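Local coordinates for protein 3'-5' exonuclease crn-4 (Caenorhabditis elegans, PDB 3CM6) that digests RNA and DNA from the 3' end as a metal-dependent exonuclease and takes part in the degradation of DNA during apoptosis, at residues 23-28 with 189-194; 180-185 with 198-203. All coordinates share one frame; numbering follows the deposited sequence.

How the contacts relate
Both contacts use helix 191-207. Contact 1 sets its first turn against strand 20-28, a central strand of the mixed sheet. Contact 2 lies further along the same helix, where the loop after helix 172-179 covers it. Their centres are about 14 Å apart. Along the chain the order is 23-28, 180-185, 189-194, 198-203, so the segments of the two contacts alternate. They also touch directly: I23 of contact 1 packs on I198, A199 and L202 of contact 2. All four segments are part of the exonuclease fold. Contact 1 holds metal ligands, while contact 2 packs the loop against the helix that carries one of them, D194.

Contact 1: 23-28 with 189-194; sequences ILDFET and HDAMDD. With ER3 (erbium (III) ion), chain F.
E27 OE2 sits among acceptors: H189 O is 3.1 Å away and D194 OD2 is 3.2 Å away. D25 OD2 joins the group, 3.3 Å from D194 OD2. No hydrogen bond links the two segments, and a bound cation would probably offset the repulsion among these oxygens. An erbium ion lies beside them, and its modelled distances are doubtful. D25, E27 and D194 bind the metal cofactor, probably magnesium in vivo. D25 and E27 stand two apart on the strand, so both side chains leave from the same face. The carboxylate planes of D25 and D194 are turned 73° apart. The bend of E27 at chi2 (-51°) turns its carboxylate back, bringing OE2 beside H189 O and D194 OD2.

These acids fit the DEDD pattern of the RNase H-like exonucleases, in which D125, close to D25, would be the remaining acid. The H189 to D194 spacing matches the HxxxxD motif of the DEDDh branch.

D194 OD2 turns to the carboxylates of D25 and E27, where the metal binds. OD1 accepts from H189 N (3.2 Å) on its syn side, with the donor 23° out of the carboxylate plane. This bond ties the loop to the helix and limits rotation of the carboxylate. D190 is the N-cap of that helix, and its OD1 receives weak bonds from M192 N and D193 N. A191 CB lies 3.5 Å from D25 OD2 and 3.8 Å from E27 CG. A191 also touches Q43 of the adjoining strand 41-50.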
ATOM      1  N   ILE B  23     -21.128   1.152  20.493  1.00 29.02           N
ATOM      2  CA  ILE B  23     -19.698   1.294  20.647  1.00 28.97           C
ATOM      3  C   ILE B  23     -19.110   0.993  19.275  1.00 29.94           C
ATOM      4  O   ILE B  23     -19.393  -0.059  18.676  1.00 29.90           O
ATOM      5  CB  ILE B  23     -19.116   0.358  21.743  1.00 28.27           C
ATOM      6  CG1 ILE B  23     -19.456   0.852  23.158  1.00 27.67           C
ATOM      7  CG2 ILE B  23     -17.622   0.303  21.629  1.00 27.76           C
ATOM      8  CD1 ILE B  23     -20.935   0.654  23.581  1.00 27.28           C
ATOM      9  N   LEU B  24     -18.315   1.928  18.773  1.00 30.32           N
ATOM     10  CA  LEU B  24     -17.807   1.843  17.425  1.00 31.00           C
ATOM     11  C   LEU B  24     -16.294   1.834  17.413  1.00 31.45           C
ATOM     12  O   LEU B  24     -15.631   2.482  18.242  1.00 31.61           O
ATOM     13  CB  LEU B  24     -18.316   3.000  16.576  1.00 31.18           C
ATOM     14  CG  LEU B  24     -17.754   3.063  15.152  1.00 32.39           C
ATOM     15  CD1 LEU B  24     -18.729   2.443  14.164  1.00 34.15           C
ATOM     16  CD2 LEU B  24     -17.485   4.492  14.776  1.00 33.14           C
ATOM     17  N   ASP B  25     -15.756   1.090  16.457  1.00 31.25           N
ATOM     18  CA  ASP B  25     -14.338   1.071  16.246  1.00 31.20           C
ATOM     19  C   ASP B  25     -13.952   0.694  14.819  1.00 30.62           C
ATOM     20  O   ASP B  25     -14.522  -0.229  14.230  1.00 30.10           O
ATOM     21  CB  ASP B  25     -13.687   0.118  17.217  1.00 31.87           C
ATOM     22  CG  ASP B  25     -12.213   0.298  17.258  1.00 33.64           C
ATOM     23  OD1 ASP B  25     -11.766   1.442  17.489  1.00 37.53           O
ATOM     24  OD2 ASP B  25     -11.503  -0.688  17.033  1.00 36.65           O
ATOM     25  N   PHE B  26     -12.994   1.443  14.279  1.00 29.80           N
ATOM     26  CA  PHE B  26     -12.458   1.212  12.953  1.00 29.58           C
ATOM     27  C   PHE B  26     -10.990   0.809  13.052  1.00 30.00           C
ATOM     28  O   PHE B  26     -10.246   1.309  13.907  1.00 30.54           O
ATOM     29  CB  PHE B  26     -12.524   2.482  12.108  1.00 28.90           C
ATOM     30  CG  PHE B  26     -13.913   2.892  11.666  1.00 27.95           C
ATOM     31  CD1 PHE B  26     -14.717   2.038  10.924  1.00 25.80           C
ATOM     32  CD2 PHE B  26     -14.383   4.186  11.941  1.00 26.46           C
ATOM     33  CE1 PHE B  26     -15.978   2.453  10.500  1.00 26.34           C
ATOM     34  CE2 PHE B  26     -15.640   4.602  11.528  1.00 25.53           C
ATOM     35  CZ  PHE B  26     -16.439   3.750  10.805  1.00 26.34           C
ATOM     36  N   GLU B  27     -10.566  -0.090  12.182  1.00 30.02           N
ATOM     37  CA  GLU B  27      -9.139  -0.260  11.960  1.00 30.81           C
ATOM     38  C   GLU B  27      -8.837   0.169  10.534  1.00 30.53           C
ATOM     39  O   GLU B  27      -9.697   0.030   9.638  1.00 30.00           O
ATOM     40  CB  GLU B  27      -8.688  -1.705  12.225  1.00 31.50           C
ATOM     41  CG  GLU B  27      -8.864  -2.202  13.684  1.00 33.45           C
ATOM     42  CD  GLU B  27      -8.277  -1.276  14.760  1.00 39.08           C
ATOM     43  OE1 GLU B  27      -7.358  -0.455  14.472  1.00 40.55           O
ATOM     44  OE2 GLU B  27      -8.745  -1.384  15.930  1.00 42.78           O
ATOM     45  N   THR B  28      -7.630   0.702  10.319  1.00 30.09           N
ATOM     46  CA  THR B  28      -7.282   1.264   9.002  1.00 29.54           C
ATOM     47  C   THR B  28      -5.961   0.741   8.465  1.00 29.75           C
ATOM     48  O   THR B  28      -5.096   0.284   9.221  1.00 29.12           O
ATOM     49  CB  THR B  28      -7.187   2.833   9.021  1.00 29.50           C
ATOM     50  OG1 THR B  28      -6.083   3.244   9.838  1.00 29.45           O
ATOM     51  CG2 THR B  28      -8.455   3.475   9.553  1.00 27.62           C
ATOM     52  N   HIS B 189      -6.209  -3.314  19.647  1.00 53.61           N
ATOM     53  CA  HIS B 189      -6.285  -2.975  18.204  1.00 52.90           C
ATOM     54  C   HIS B 189      -6.951  -4.043  17.329  1.00 52.20           C
ATOM     55  O   HIS B 189      -6.959  -3.933  16.098  1.00 52.12           O
ATOM     56  CB  HIS B 189      -4.917  -2.543  17.641  1.00 53.04           C
ATOM     57  CG  HIS B 189      -4.134  -1.681  18.581  1.00 54.13           C
ATOM     58  ND1 HIS B 189      -4.448  -0.358  18.815  1.00 55.73           N
ATOM     59  CD2 HIS B 189      -3.077  -1.963  19.379  1.00 54.23           C
ATOM     60  CE1 HIS B 189      -3.607   0.140  19.707  1.00 55.54           C
ATOM     61  NE2 HIS B 189      -2.768  -0.814  20.067  1.00 54.96           N
ATOM     62  N   ASP B 190      -7.510  -5.076  17.955  1.00 51.28           N
ATOM     63  CA  ASP B 190      -8.505  -5.910  17.273  1.00 50.20           C
ATOM     64  C   ASP B 190      -9.853  -5.241  17.509  1.00 49.04           C
ATOM     65  O   ASP B 190     -10.416  -5.321  18.603  1.00 48.89           O
ATOM     66  CB  ASP B 190      -8.519  -7.348  17.799  1.00 50.26           C
ATOM     67  CG  ASP B 190      -9.607  -8.196  17.151  1.00 52.21           C
ATOM     68  OD1 ASP B 190     -10.822  -7.915  17.346  1.00 53.23           O
ATOM     69  OD2 ASP B 190      -9.247  -9.166  16.439  1.00 54.79           O
ATOM     70  N   ALA B 191     -10.356  -4.581  16.477  1.00 47.44           N
ATOM     71  CA  ALA B 191     -11.568  -3.790  16.559  1.00 46.29           C
ATOM     72  C   ALA B 191     -12.679  -4.300  17.506  1.00 45.72           C
ATOM     73  O   ALA B 191     -13.183  -3.524  18.319  1.00 45.57           O
ATOM     74  CB  ALA B 191     -12.113  -3.540  15.172  1.00 46.39           C
ATOM     75  N   MET B 192     -13.054  -5.579  17.414  1.00 44.67           N
ATOM     76  CA  MET B 192     -14.159  -6.108  18.231  1.00 43.76           C
ATOM     77  C   MET B 192     -13.764  -6.190  19.697  1.00 43.48           C
ATOM     78  O   MET B 192     -14.590  -5.982  20.584  1.00 43.56           O
ATOM     79  CB  MET B 192     -14.649  -7.469  17.719  1.00 43.51           C
ATOM     80  CG  MET B 192     -15.893  -8.022  18.441  1.00 43.57           C
ATOM     81  SD  MET B 192     -17.326  -6.890  18.561  1.00 44.30           S
ATOM     82  CE  MET B 192     -17.949  -6.964  16.887  1.00 41.91           C
ATOM     83  N   ASP B 193     -12.492  -6.482  19.946  1.00 42.85           N
ATOM     84  CA  ASP B 193     -11.979  -6.522  21.305  1.00 42.29           C
ATOM     85  C   ASP B 193     -11.892  -5.118  21.893  1.00 41.39           C
ATOM     86  O   ASP B 193     -12.069  -4.937  23.098  1.00 41.19           O
ATOM     87  CB  ASP B 193     -10.618  -7.225  21.354  1.00 42.61           C
ATOM     88  CG  ASP B 193     -10.749  -8.749  21.311  1.00 44.46           C
ATOM     89  OD1 ASP B 193     -11.872  -9.262  21.503  1.00 45.28           O
ATOM     90  OD2 ASP B 193      -9.729  -9.440  21.097  1.00 46.75           O
ATOM     91  N   ASP B 194     -11.615  -4.138  21.032  1.00 40.01           N
ATOM     92  CA  ASP B 194     -11.640  -2.737  21.410  1.00 38.86           C
ATOM     93  C   ASP B 194     -13.062  -2.314  21.815  1.00 37.64           C
ATOM     94  O   ASP B 194     -13.258  -1.654  22.838  1.00 37.29           O
ATOM     95  CB  ASP B 194     -11.102  -1.865  20.268  1.00 39.06           C
ATOM     96  CG  ASP B 194      -9.580  -1.909  20.157  1.00 40.74           C
ATOM     97  OD1 ASP B 194      -8.930  -2.479  21.069  1.00 42.54           O
ATOM     98  OD2 ASP B 194      -9.029  -1.382  19.143  1.00 43.29           O
TER
HETATM   99 ER   ER3 F 300      -9.010   0.760  17.722  1.00 88.54          ER

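Contact 2: 180-185 with 198-203; sequences YDLPTI and IATILQ
L182 and T200 meet through methyl groups, with L182 CD2 3.9 Å from T200 CG2. The other branch of L182, CD1, reaches T200 CG2 too and lies 4.1 Å from I201 CG1. L182 thus straddles two successive helix residues. On one flank Y180 CD1 approaches I201 CG2 at 4.2 Å, and the two side chains cross at about a right angle. On the other flank I185 CD1 comes within 3.7 Å of T200 OG1.

Chi1 of T200 (-63°) separates its two branches. CG2 is anti to the backbone N and turns to L182. OG1 lies beside the backbone N, where it bonds to L196 O one turn back along the helix. The hydroxyl is therefore paired within its own helix, and I185 meets it only by van der Waals contact.

The next shell sets the loop in place. D181 has positive phi and closes the preceding helix with a Schellman motif, after which the chain turns and L182 points to helix 191-207. R204 lies against both Y180 and L182. I201 also packs on M176 and N177 of helix 172-179. I198, I201 and L202 touch L151 of helix 151-162.

This is structural packing in the exonuclease domain. The loop between helices 172-179 and 191-207 lies along the helix that carries the metal-binding D194, whose side chain is about 9 Å from that of I185.

Between 180-185 and 198-203 there is no hydrogen bond, only van der Waals fit among aliphatic groups, one ring and the T200 hydroxyl. The directional tie comes from N197, just outside them, whose ND2 donates to I185 O.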
ATOM      1  N   TYR B 180     -10.037   2.182  36.290  1.00 42.73           N
ATOM      2  CA  TYR B 180     -11.169   1.497  36.886  1.00 43.73           C
ATOM      3  C   TYR B 180     -10.757   0.128  37.390  1.00 44.79           C
ATOM      4  O   TYR B 180     -11.575  -0.620  37.914  1.00 44.56           O
ATOM      5  CB  TYR B 180     -12.334   1.426  35.885  1.00 43.45           C
ATOM      6  CG  TYR B 180     -12.951   2.792  35.632  1.00 43.36           C
ATOM      7  CD1 TYR B 180     -12.886   3.398  34.376  1.00 42.67           C
ATOM      8  CD2 TYR B 180     -13.555   3.498  36.670  1.00 43.78           C
ATOM      9  CE1 TYR B 180     -13.434   4.659  34.158  1.00 43.29           C
ATOM     10  CE2 TYR B 180     -14.104   4.754  36.471  1.00 43.49           C
ATOM     11  CZ  TYR B 180     -14.049   5.331  35.218  1.00 43.75           C
ATOM     12  OH  TYR B 180     -14.613   6.579  35.043  1.00 43.00           O
ATOM     13  N   ASP B 181      -9.464  -0.172  37.240  1.00 46.68           N
ATOM     14  CA  ASP B 181      -8.887  -1.476  37.560  1.00 48.26           C
ATOM     15  C   ASP B 181      -9.731  -2.620  36.972  1.00 48.28           C
ATOM     16  O   ASP B 181     -10.248  -3.473  37.702  1.00 48.30           O
ATOM     17  CB  ASP B 181      -8.646  -1.619  39.084  1.00 49.15           C
ATOM     18  CG  ASP B 181      -8.041  -2.980  39.468  1.00 52.30           C
ATOM     19  OD1 ASP B 181      -7.061  -3.433  38.820  1.00 54.30           O
ATOM     20  OD2 ASP B 181      -8.561  -3.604  40.423  1.00 56.03           O
ATOM     21  N   LEU B 182      -9.875  -2.601  35.646  1.00 48.53           N
ATOM     22  CA  LEU B 182     -10.521  -3.674  34.886  1.00 48.99           C
ATOM     23  C   LEU B 182      -9.483  -4.534  34.145  1.00 49.35           C
ATOM     24  O   LEU B 182      -8.428  -4.031  33.733  1.00 49.36           O
ATOM     25  CB  LEU B 182     -11.520  -3.100  33.869  1.00 48.98           C
ATOM     26  CG  LEU B 182     -12.879  -2.513  34.297  1.00 49.36           C
ATOM     27  CD1 LEU B 182     -13.433  -1.555  33.238  1.00 48.77           C
ATOM     28  CD2 LEU B 182     -13.910  -3.587  34.621  1.00 49.20           C
ATOM     29  N   PRO B 183      -9.782  -5.835  33.962  1.00 49.79           N
ATOM     30  CA  PRO B 183      -8.861  -6.683  33.200  1.00 49.84           C
ATOM     31  C   PRO B 183      -9.036  -6.465  31.702  1.00 50.12           C
ATOM     32  O   PRO B 183     -10.169  -6.443  31.219  1.00 49.92           O
ATOM     33  CB  PRO B 183      -9.310  -8.094  33.569  1.00 49.93           C
ATOM     34  CG  PRO B 183     -10.797  -7.960  33.837  1.00 50.12           C
ATOM     35  CD  PRO B 183     -10.971  -6.581  34.438  1.00 49.87           C
ATOM     36  N   THR B 184      -7.925  -6.296  30.984  1.00 50.45           N
ATOM     37  CA  THR B 184      -7.949  -6.173  29.530  1.00 50.70           C
ATOM     38  C   THR B 184      -8.672  -7.379  28.927  1.00 51.16           C
ATOM     39  O   THR B 184      -8.406  -8.513  29.318  1.00 51.46           O
ATOM     40  CB  THR B 184      -6.513  -6.053  28.957  1.00 50.88           C
ATOM     41  OG1 THR B 184      -5.798  -5.021  29.654  1.00 50.08           O
ATOM     42  CG2 THR B 184      -6.528  -5.722  27.453  1.00 50.60           C
ATOM     43  N   ILE B 185      -9.623  -7.128  28.027  1.00 51.46           N
ATOM     44  CA  ILE B 185     -10.285  -8.196  27.267  1.00 51.78           C
ATOM     45  C   ILE B 185      -9.605  -8.297  25.904  1.00 52.29           C
ATOM     46  O   ILE B 185      -9.294  -7.262  25.294  1.00 52.05           O
ATOM     47  CB  ILE B 185     -11.803  -7.926  27.062  1.00 51.90           C
ATOM     48  CG1 ILE B 185     -12.521  -7.705  28.403  1.00 51.95           C
ATOM     49  CG2 ILE B 185     -12.463  -9.064  26.278  1.00 50.73           C
ATOM     50  CD1 ILE B 185     -13.991  -7.230  28.257  1.00 51.83           C
ATOM     51  N   ILE B 198     -14.313  -1.001  25.469  1.00 31.29           N
ATOM     52  CA  ILE B 198     -14.999   0.268  25.568  1.00 30.56           C
ATOM     53  C   ILE B 198     -16.384   0.093  26.211  1.00 30.32           C
ATOM     54  O   ILE B 198     -16.738   0.846  27.131  1.00 29.76           O
ATOM     55  CB  ILE B 198     -15.057   1.006  24.232  1.00 30.36           C
ATOM     56  CG1 ILE B 198     -13.645   1.447  23.819  1.00 30.50           C
ATOM     57  CG2 ILE B 198     -15.941   2.240  24.342  1.00 29.88           C
ATOM     58  CD1 ILE B 198     -13.491   1.693  22.325  1.00 27.55           C
ATOM     59  N   ALA B 199     -17.129  -0.918  25.763  1.00 29.83           N
ATOM     60  CA  ALA B 199     -18.451  -1.185  26.307  1.00 30.39           C
ATOM     61  C   ALA B 199     -18.376  -1.403  27.813  1.00 31.20           C
ATOM     62  O   ALA B 199     -19.209  -0.878  28.578  1.00 31.05           O
ATOM     63  CB  ALA B 199     -19.084  -2.381  25.627  1.00 30.53           C
ATOM     64  N   THR B 200     -17.357  -2.162  28.232  1.00 31.69           N
ATOM     65  CA  THR B 200     -17.180  -2.501  29.627  1.00 31.89           C
ATOM     66  C   THR B 200     -16.823  -1.283  30.455  1.00 31.73           C
ATOM     67  O   THR B 200     -17.415  -1.068  31.531  1.00 32.08           O
ATOM     68  CB  THR B 200     -16.152  -3.622  29.812  1.00 32.06           C
ATOM     69  OG1 THR B 200     -16.644  -4.796  29.170  1.00 34.11           O
ATOM     70  CG2 THR B 200     -15.971  -3.960  31.286  1.00 32.23           C
ATOM     71  N   ILE B 201     -15.858  -0.502  29.961  1.00 31.18           N
ATOM     72  CA  ILE B 201     -15.469   0.735  30.606  1.00 30.38           C
ATOM     73  C   ILE B 201     -16.710   1.620  30.732  1.00 30.86           C
ATOM     74  O   ILE B 201     -16.973   2.168  31.793  1.00 31.20           O
ATOM     75  CB  ILE B 201     -14.376   1.473  29.817  1.00 30.16           C
ATOM     76  CG1 ILE B 201     -13.083   0.646  29.806  1.00 30.41           C
ATOM     77  CG2 ILE B 201     -14.101   2.818  30.439  1.00 27.36           C
ATOM     78  CD1 ILE B 201     -12.080   1.001  28.718  1.00 28.61           C
ATOM     79  N   LEU B 202     -17.476   1.732  29.654  1.00 31.06           N
ATOM     80  CA  LEU B 202     -18.641   2.601  29.610  1.00 31.56           C
ATOM     81  C   LEU B 202     -19.649   2.199  30.679  1.00 32.45           C
ATOM     82  O   LEU B 202     -20.178   3.053  31.399  1.00 32.68           O
ATOM     83  CB  LEU B 202     -19.281   2.536  28.225  1.00 31.17           C
ATOM     84  CG  LEU B 202     -20.720   3.012  28.080  1.00 31.17           C
ATOM     85  CD1 LEU B 202     -20.791   4.505  28.269  1.00 31.23           C
ATOM     86  CD2 LEU B 202     -21.246   2.625  26.729  1.00 29.61           C
ATOM     87  N   GLN B 203     -19.897   0.895  30.776  1.00 33.30           N
ATOM     88  CA  GLN B 203     -20.796   0.345  31.775  1.00 34.26           C
ATOM     89  C   GLN B 203     -20.314   0.656  33.195  1.00 34.85           C
ATOM     90  O   GLN B 203     -21.114   1.035  34.060  1.00 34.80           O
ATOM     91  CB  GLN B 203     -20.938  -1.161  31.597  1.00 34.25           C
ATOM     92  CG  GLN B 203     -21.913  -1.761  32.568  1.00 34.15           C
ATOM     93  CD  GLN B 203     -22.179  -3.219  32.315  1.00 34.99           C
ATOM     94  OE1 GLN B 203     -21.256  -4.047  32.335  1.00 35.06           O
ATOM     95  NE2 GLN B 203     -23.455  -3.555  32.101  1.00 33.80           N
TER